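Local coordinates for protein laccase (Uncultured bacterium, PDB 4F7K) that probably oxidises phenolic and related substrates while reducing dioxygen to water, as a multicopper oxidase of the laccase family, at residues 182-188 with 233-239; 349-355 with 397-403. One frame throughout, in Å; residues are numbered along the deposited sequence.

How the contacts relate
Both segments of contact 1 (182-188 with 233-239) precede both segments of contact 2 (349-355 with 397-403) in the sequence. The two lie on opposite sides of the chain's centre, with centres about 28 Å apart and nearest atoms about 13 Å apart. Each joins two antiparallel strands, but in different sheets, in separate cupredoxin-type parts of the chain. Contact 1 pairs strands 183-190 and 232-239 in the middle of a six-strand sheet, whereas contact 2 pairs strands 351-355 and 395-402 in a five-strand sheet. Similar strand pairing thus serves two ends: salt-bridged sheet packing in contact 1, and in contact 2 a histidine-rich strand pair with a single cysteine, Cys400, resembling the copper-binding segments of laccases.

Contact 1 of 2, residues 182-188 with 233-239; sequences DRVRLRL and ADIIADV
Asp234 OD2 is gripped by two nitrogens of Arg185, NH2 at 2.8 Å and NE at 3.2 Å, in an antiparallel strand pair within a cupredoxin-type sheet. The oxygen lies in the guanidinium plane, yet the carboxylate stands nearly upright to it, the planes 87° apart, and its OD1 turns to Thr98. Arg187 NH2 sits 3.3 Å above the guanidinium plane of Arg185, over its centre; the like charges are probably offset by Asp234, with Glu123 pairing to Arg185 and Asp132 to Arg187. At the far end of the same face the guanidinium of Arg183 and the carboxylate of Asp238 are nearly coplanar, Arg183 NE meeting Asp238 OD1 at 2.7 Å and Arg183 NH2 meeting Asp238 OD2 at 3.0 Å. A bend at chi3 (-79°) turns the guanidinium back to that carboxylate, and its NH groups also reach the carbonyls of Ser273 and Glu274. A leucine in place of Arg183 would probably leave Asp238 without its counter-charge and those two carbonyls without these donors. Between the ion pairs, Ile236 CG1 rests on Arg185 CG. On the apolar opposite face Leu186 and Leu188 pack on Phe247, and Leu188 CD2 touches Ile235 CD1 at 3.9 Å.

Contact 2 of 2, residues 349-355 with 397-403; sequences FPHGIHL and LLHCHML
Met402 CB lies over one face of the His351 ring, 3.8 Å from the ring centroid and 24° off the normal, a CH-pi contact displaced toward the NE2 and CE1 rim. With CG anti to the backbone N (chi1 -170°), the extended methionine chain carries on past the ring's CE1. His351 ND1 gives its hydrogen to Phe349 O at 3.0 Å; the acceptor lies in the ring plane, which helps fix the imidazole's rotation beneath Met402. Cys400 and Ile353 share this face of the antiparallel pair, as do Leu355 and Leu398, whose CD1 methyls meet at 3.8 Å. On the other face stand His354, His399 and His401. Reciprocal backbone bonds between His354 and His399, both 2.8 Å, set these two residues directly opposite each other. The ring of His354 stacks on His62 and bonds to Asp374 O and His60, whereas His401 NE2 is held by Asp194. Leu403 CD1 lies against the backbone at Gly352. The alternation in His399-Cys400-His401 matches the laccase pattern in which the cysteine serves the type 1 copper and the flanking histidines the trinuclear cluster, so this strand probably carries electrons from one side of the sheet to the other.

Contact 1 of 2, residues 182-188 with 233-239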
loop_
_atom_site.group_PDB
_atom_site.type_symbol
_atom_site.label_atom_id
_atom_site.label_comp_id
_atom_site.label_asym_id
_atom_site.label_seq_id
_atom_site.Cartn_x
_atom_site.Cartn_y
_atom_site.Cartn_z
ATOM N N ASP A 182 -23.718 6.721 -10.159
ATOM C CA ASP A 182 -23.261 5.679 -9.228
ATOM C C ASP A 182 -22.425 6.268 -8.111
ATOM O O ASP A 182 -21.729 7.267 -8.309
ATOM C CB ASP A 182 -22.441 4.596 -9.929
ATOM C CG ASP A 182 -23.305 3.578 -10.645
ATOM O OD1 ASP A 182 -24.524 3.530 -10.373
ATOM O OD2 ASP A 182 -22.762 2.836 -11.496
ATOM N N ARG A 183 -22.511 5.666 -6.933
ATOM C CA ARG A 183 -21.598 5.996 -5.853
ATOM C C ARG A 183 -20.485 4.970 -5.836
ATOM O O ARG A 183 -20.747 3.787 -5.641
ATOM C CB ARG A 183 -22.304 5.986 -4.501
ATOM C CG ARG A 183 -21.339 6.311 -3.361
ATOM C CD ARG A 183 -22.045 6.890 -2.176
ATOM N NE ARG A 183 -22.350 8.298 -2.364
ATOM C CZ ARG A 183 -22.893 9.069 -1.432
ATOM N NH1 ARG A 183 -23.197 8.568 -0.243
ATOM N NH2 ARG A 183 -23.128 10.342 -1.694
ATOM N N VAL A 184 -19.246 5.416 -6.033
ATOM C CA VAL A 184 -18.119 4.477 -6.045
ATOM C C VAL A 184 -17.201 4.622 -4.854
ATOM O O VAL A 184 -16.897 5.731 -4.435
ATOM C CB VAL A 184 -17.283 4.559 -7.352
ATOM C CG1 VAL A 184 -18.154 4.264 -8.554
ATOM C CG2 VAL A 184 -16.571 5.923 -7.486
ATOM N N ARG A 185 -16.760 3.488 -4.315
ATOM C CA ARG A 185 -15.613 3.437 -3.413
ATOM C C ARG A 185 -14.346 3.121 -4.232
ATOM O O ARG A 185 -14.306 2.135 -4.946
ATOM C CB ARG A 185 -15.836 2.396 -2.308
ATOM C CG ARG A 185 -14.764 2.413 -1.219
ATOM C CD ARG A 185 -15.066 1.403 -0.135
ATOM N NE ARG A 185 -14.097 1.477 0.968
ATOM C CZ ARG A 185 -14.317 0.998 2.202
ATOM N NH1 ARG A 185 -15.463 0.391 2.478
ATOM N NH2 ARG A 185 -13.382 1.097 3.154
ATOM N N LEU A 186 -13.360 4.014 -4.154
ATOM C CA LEU A 186 -12.115 3.905 -4.863
ATOM C C LEU A 186 -10.958 3.740 -3.864
ATOM O O LEU A 186 -10.646 4.669 -3.115
ATOM C CB LEU A 186 -11.903 5.154 -5.753
ATOM C CG LEU A 186 -12.980 5.438 -6.818
ATOM C CD1 LEU A 186 -12.778 6.798 -7.423
ATOM C CD2 LEU A 186 -12.983 4.388 -7.920
ATOM N N ARG A 187 -10.365 2.545 -3.867
ATOM C CA ARG A 187 -9.250 2.139 -2.992
ATOM C C ARG A 187 -7.902 2.292 -3.689
ATOM O O ARG A 187 -7.481 1.412 -4.466
ATOM C CB ARG A 187 -9.455 0.693 -2.530
ATOM C CG ARG A 187 -10.780 0.488 -1.719
ATOM C CD ARG A 187 -10.894 -0.956 -1.351
ATOM N NE ARG A 187 -12.201 -1.348 -0.828
ATOM C CZ ARG A 187 -12.446 -1.643 0.456
ATOM N NH1 ARG A 187 -11.484 -1.537 1.369
ATOM N NH2 ARG A 187 -13.672 -2.031 0.826
ATOM N N LEU A 188 -7.249 3.427 -3.428
ATOM C CA LEU A 188 -6.065 3.790 -4.166
ATOM C C LEU A 188 -4.887 3.242 -3.423
ATOM O O LEU A 188 -4.765 3.413 -2.212
ATOM C CB LEU A 188 -5.898 5.319 -4.289
ATOM C CG LEU A 188 -6.672 6.102 -5.359
ATOM C CD1 LEU A 188 -8.166 5.833 -5.397
ATOM C CD2 LEU A 188 -6.407 7.610 -5.153
ATOM N N ALA A 233 -5.100 5.413 -0.047
ATOM C CA ALA A 233 -6.162 6.307 0.357
ATOM C C ALA A 233 -7.473 5.735 -0.150
ATOM O O ALA A 233 -7.541 5.312 -1.291
ATOM C CB ALA A 233 -5.955 7.716 -0.147
ATOM N N ASP A 234 -8.491 5.704 0.711
ATOM C CA ASP A 234 -9.848 5.332 0.288
ATOM C C ASP A 234 -10.663 6.586 -0.074
ATOM O O ASP A 234 -10.678 7.557 0.654
ATOM C CB ASP A 234 -10.588 4.552 1.401
ATOM C CG ASP A 234 -10.364 3.046 1.331
ATOM O OD1 ASP A 234 -9.375 2.583 0.699
ATOM O OD2 ASP A 234 -11.194 2.301 1.900
ATOM N N ILE A 235 -11.360 6.541 -1.195
ATOM C CA ILE A 235 -12.183 7.646 -1.631
ATOM C C ILE A 235 -13.607 7.160 -1.874
ATOM O O ILE A 235 -13.837 6.159 -2.551
ATOM C CB ILE A 235 -11.608 8.324 -2.885
ATOM C CG1 ILE A 235 -10.438 9.233 -2.473
ATOM C CG2 ILE A 235 -12.679 9.128 -3.634
ATOM C CD1 ILE A 235 -9.396 9.407 -3.478
ATOM N N ILE A 236 -14.577 7.863 -1.283
ATOM C CA ILE A 236 -15.922 7.619 -1.712
ATOM C C ILE A 236 -16.383 8.861 -2.451
ATOM O O ILE A 236 -16.205 9.979 -1.980
ATOM C CB ILE A 236 -16.832 7.223 -0.535
ATOM C CG1 ILE A 236 -16.416 5.827 -0.039
ATOM C CG2 ILE A 236 -18.288 7.263 -0.958
ATOM C CD1 ILE A 236 -16.902 5.522 1.404
ATOM N N ALA A 237 -16.971 8.654 -3.618
ATOM C CA ALA A 237 -17.384 9.751 -4.445
ATOM C C ALA A 237 -18.520 9.315 -5.347
ATOM O O ALA A 237 -18.753 8.116 -5.545
ATOM C CB ALA A 237 -16.200 10.273 -5.267
ATOM N N ASP A 238 -19.244 10.309 -5.861
ATOM C CA ASP A 238 -20.336 10.090 -6.787
ATOM C C ASP A 238 -19.834 10.394 -8.183
ATOM O O ASP A 238 -19.058 11.348 -8.384
ATOM C CB ASP A 238 -21.507 11.020 -6.449
ATOM C CG ASP A 238 -22.126 10.729 -5.074
ATOM O OD1 ASP A 238 -22.454 9.557 -4.784
ATOM O OD2 ASP A 238 -22.293 11.689 -4.285
ATOM N N VAL A 239 -20.275 9.595 -9.148
ATOM C CA VAL A 239 -19.907 9.813 -10.540
ATOM C C VAL A 239 -20.740 10.964 -11.090
ATOM O O VAL A 239 -21.968 10.829 -11.263
ATOM C CB VAL A 239 -20.130 8.557 -11.379
ATOM C CG1 VAL A 239 -19.710 8.806 -12.819
ATOM C CG2 VAL A 239 -19.375 7.368 -10.767
#

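Contact 2 of 2, residues 349-355 with 397-403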
loop_
_atom_site.group_PDB
_atom_site.type_symbol
_atom_site.label_atom_id
_atom_site.label_comp_id
_atom_site.label_asym_id
_atom_site.label_seq_id
_atom_site.Cartn_x
_atom_site.Cartn_y
_atom_site.Cartn_z
ATOM N N PHE A 349 18.005 12.344 -1.425
ATOM C CA PHE A 349 16.868 11.567 -1.896
ATOM C C PHE A 349 15.835 11.292 -0.804
ATOM O O PHE A 349 16.194 10.963 0.347
ATOM C CB PHE A 349 17.350 10.281 -2.571
ATOM C CG PHE A 349 18.019 10.524 -3.887
ATOM C CD1 PHE A 349 17.306 10.410 -5.076
ATOM C CD2 PHE A 349 19.353 10.915 -3.945
ATOM C CE1 PHE A 349 17.939 10.671 -6.310
ATOM C CE2 PHE A 349 19.983 11.174 -5.183
ATOM C CZ PHE A 349 19.272 11.046 -6.347
ATOM N N PRO A 350 14.552 11.443 -1.146
ATOM C CA PRO A 350 13.442 11.094 -0.232
ATOM C C PRO A 350 13.492 9.605 0.120
ATOM O O PRO A 350 13.902 8.802 -0.725
ATOM C CB PRO A 350 12.193 11.386 -1.071
ATOM C CG PRO A 350 12.702 11.357 -2.516
ATOM C CD PRO A 350 14.061 11.917 -2.454
ATOM N N HIS A 351 13.131 9.269 1.357
ATOM C CA HIS A 351 13.098 7.899 1.809
ATOM C C HIS A 351 11.687 7.538 2.186
ATOM O O HIS A 351 11.005 8.339 2.827
ATOM C CB HIS A 351 13.936 7.702 3.072
ATOM C CG HIS A 351 15.405 7.620 2.829
ATOM N ND1 HIS A 351 16.113 8.636 2.218
ATOM C CD2 HIS A 351 16.307 6.656 3.131
ATOM C CE1 HIS A 351 17.391 8.297 2.142
ATOM N NE2 HIS A 351 17.539 7.106 2.700
ATOM N N GLY A 352 11.252 6.348 1.773
ATOM C CA GLY A 352 10.000 5.786 2.219
ATOM C C GLY A 352 10.229 5.021 3.518
ATOM O O GLY A 352 11.188 4.262 3.639
ATOM N N ILE A 353 9.379 5.211 4.493
ATOM C CA ILE A 353 9.598 4.588 5.814
ATOM C C ILE A 353 8.411 3.742 6.201
ATOM O O ILE A 353 7.312 4.256 6.316
ATOM C CB ILE A 353 9.736 5.685 6.891
ATOM C CG1 ILE A 353 10.798 6.720 6.455
ATOM C CG2 ILE A 353 9.973 5.090 8.308
ATOM C CD1 ILE A 353 12.254 6.399 6.918
ATOM N N HIS A 354 8.631 2.454 6.430
ATOM C CA HIS A 354 7.527 1.565 6.798
ATOM C C HIS A 354 7.794 0.797 8.116
ATOM O O HIS A 354 8.810 0.114 8.239
ATOM C CB HIS A 354 7.203 0.653 5.616
ATOM C CG HIS A 354 6.212 -0.431 5.926
ATOM N ND1 HIS A 354 5.022 -0.194 6.588
ATOM C CD2 HIS A 354 6.226 -1.756 5.636
ATOM C CE1 HIS A 354 4.359 -1.330 6.712
ATOM N NE2 HIS A 354 5.068 -2.291 6.143
ATOM N N LEU A 355 6.893 0.938 9.088
ATOM C CA LEU A 355 7.032 0.287 10.388
ATOM C C LEU A 355 6.116 -0.911 10.487
ATOM O O LEU A 355 4.905 -0.791 10.285
ATOM C CB LEU A 355 6.725 1.253 11.553
ATOM C CG LEU A 355 6.793 0.581 12.926
ATOM C CD1 LEU A 355 8.259 0.143 13.247
ATOM C CD2 LEU A 355 6.214 1.466 14.018
ATOM N N LEU A 397 10.588 -5.073 11.906
ATOM C CA LEU A 397 11.311 -4.267 10.939
ATOM C C LEU A 397 10.818 -2.829 10.891
ATOM O O LEU A 397 9.626 -2.573 10.844
ATOM C CB LEU A 397 11.181 -4.909 9.549
ATOM C CG LEU A 397 12.050 -4.399 8.394
ATOM C CD1 LEU A 397 13.517 -4.733 8.607
ATOM C CD2 LEU A 397 11.569 -5.038 7.092
ATOM N N LEU A 398 11.759 -1.899 10.934
ATOM C CA LEU A 398 11.522 -0.524 10.519
ATOM C C LEU A 398 12.323 -0.351 9.215
ATOM O O LEU A 398 13.553 -0.433 9.179
ATOM C CB LEU A 398 11.924 0.476 11.596
ATOM C CG LEU A 398 11.746 1.985 11.428
ATOM C CD1 LEU A 398 10.336 2.395 11.080
ATOM C CD2 LEU A 398 12.137 2.672 12.733
ATOM N N HIS A 399 11.598 -0.171 8.129
ATOM C CA HIS A 399 12.204 -0.258 6.816
ATOM C C HIS A 399 12.282 1.129 6.224
ATOM O O HIS A 399 11.261 1.756 6.028
ATOM C CB HIS A 399 11.397 -1.214 5.925
ATOM C CG HIS A 399 11.977 -1.408 4.559
ATOM N ND1 HIS A 399 13.325 -1.264 4.291
ATOM C CD2 HIS A 399 11.398 -1.752 3.385
ATOM C CE1 HIS A 399 13.548 -1.496 3.012
ATOM N NE2 HIS A 399 12.395 -1.794 2.439
ATOM N N CYS A 400 13.507 1.608 5.982
ATOM C CA CYS A 400 13.704 2.894 5.332
ATOM C C CYS A 400 14.290 2.663 3.956
ATOM O O CYS A 400 15.394 2.121 3.824
ATOM C CB CYS A 400 14.610 3.793 6.170
ATOM S SG CYS A 400 13.974 3.972 7.883
ATOM N N HIS A 401 13.542 3.034 2.928
ATOM C CA HIS A 401 13.995 2.810 1.551
ATOM C C HIS A 401 14.290 4.136 0.878
ATOM O O HIS A 401 13.401 4.984 0.768
ATOM C CB HIS A 401 12.946 2.043 0.736
ATOM C CG HIS A 401 13.302 1.871 -0.712
ATOM N ND1 HIS A 401 14.284 1.004 -1.142
ATOM C CD2 HIS A 401 12.783 2.432 -1.832
ATOM C CE1 HIS A 401 14.360 1.046 -2.462
ATOM N NE2 HIS A 401 13.463 1.909 -2.904
ATOM N N MET A 402 15.532 4.290 0.426
ATOM C CA MET A 402 15.908 5.399 -0.428
ATOM C C MET A 402 15.329 5.220 -1.856
ATOM O O MET A 402 15.659 4.262 -2.580
ATOM C CB MET A 402 17.436 5.596 -0.456
ATOM C CG MET A 402 17.901 6.930 -1.175
ATOM S SD MET A 402 19.730 7.136 -1.040
ATOM C CE MET A 402 20.049 8.452 -2.163
ATOM N N LEU A 403 14.463 6.152 -2.229
ATOM C CA LEU A 403 13.802 6.113 -3.516
ATOM C C LEU A 403 14.828 6.153 -4.663
ATOM O O LEU A 403 15.737 6.992 -4.676
ATOM C CB LEU A 403 12.789 7.249 -3.627
ATOM C CG LEU A 403 11.357 6.927 -3.129
ATOM C CD1 LEU A 403 11.243 6.621 -1.645
ATOM C CD2 LEU A 403 10.364 8.006 -3.522
#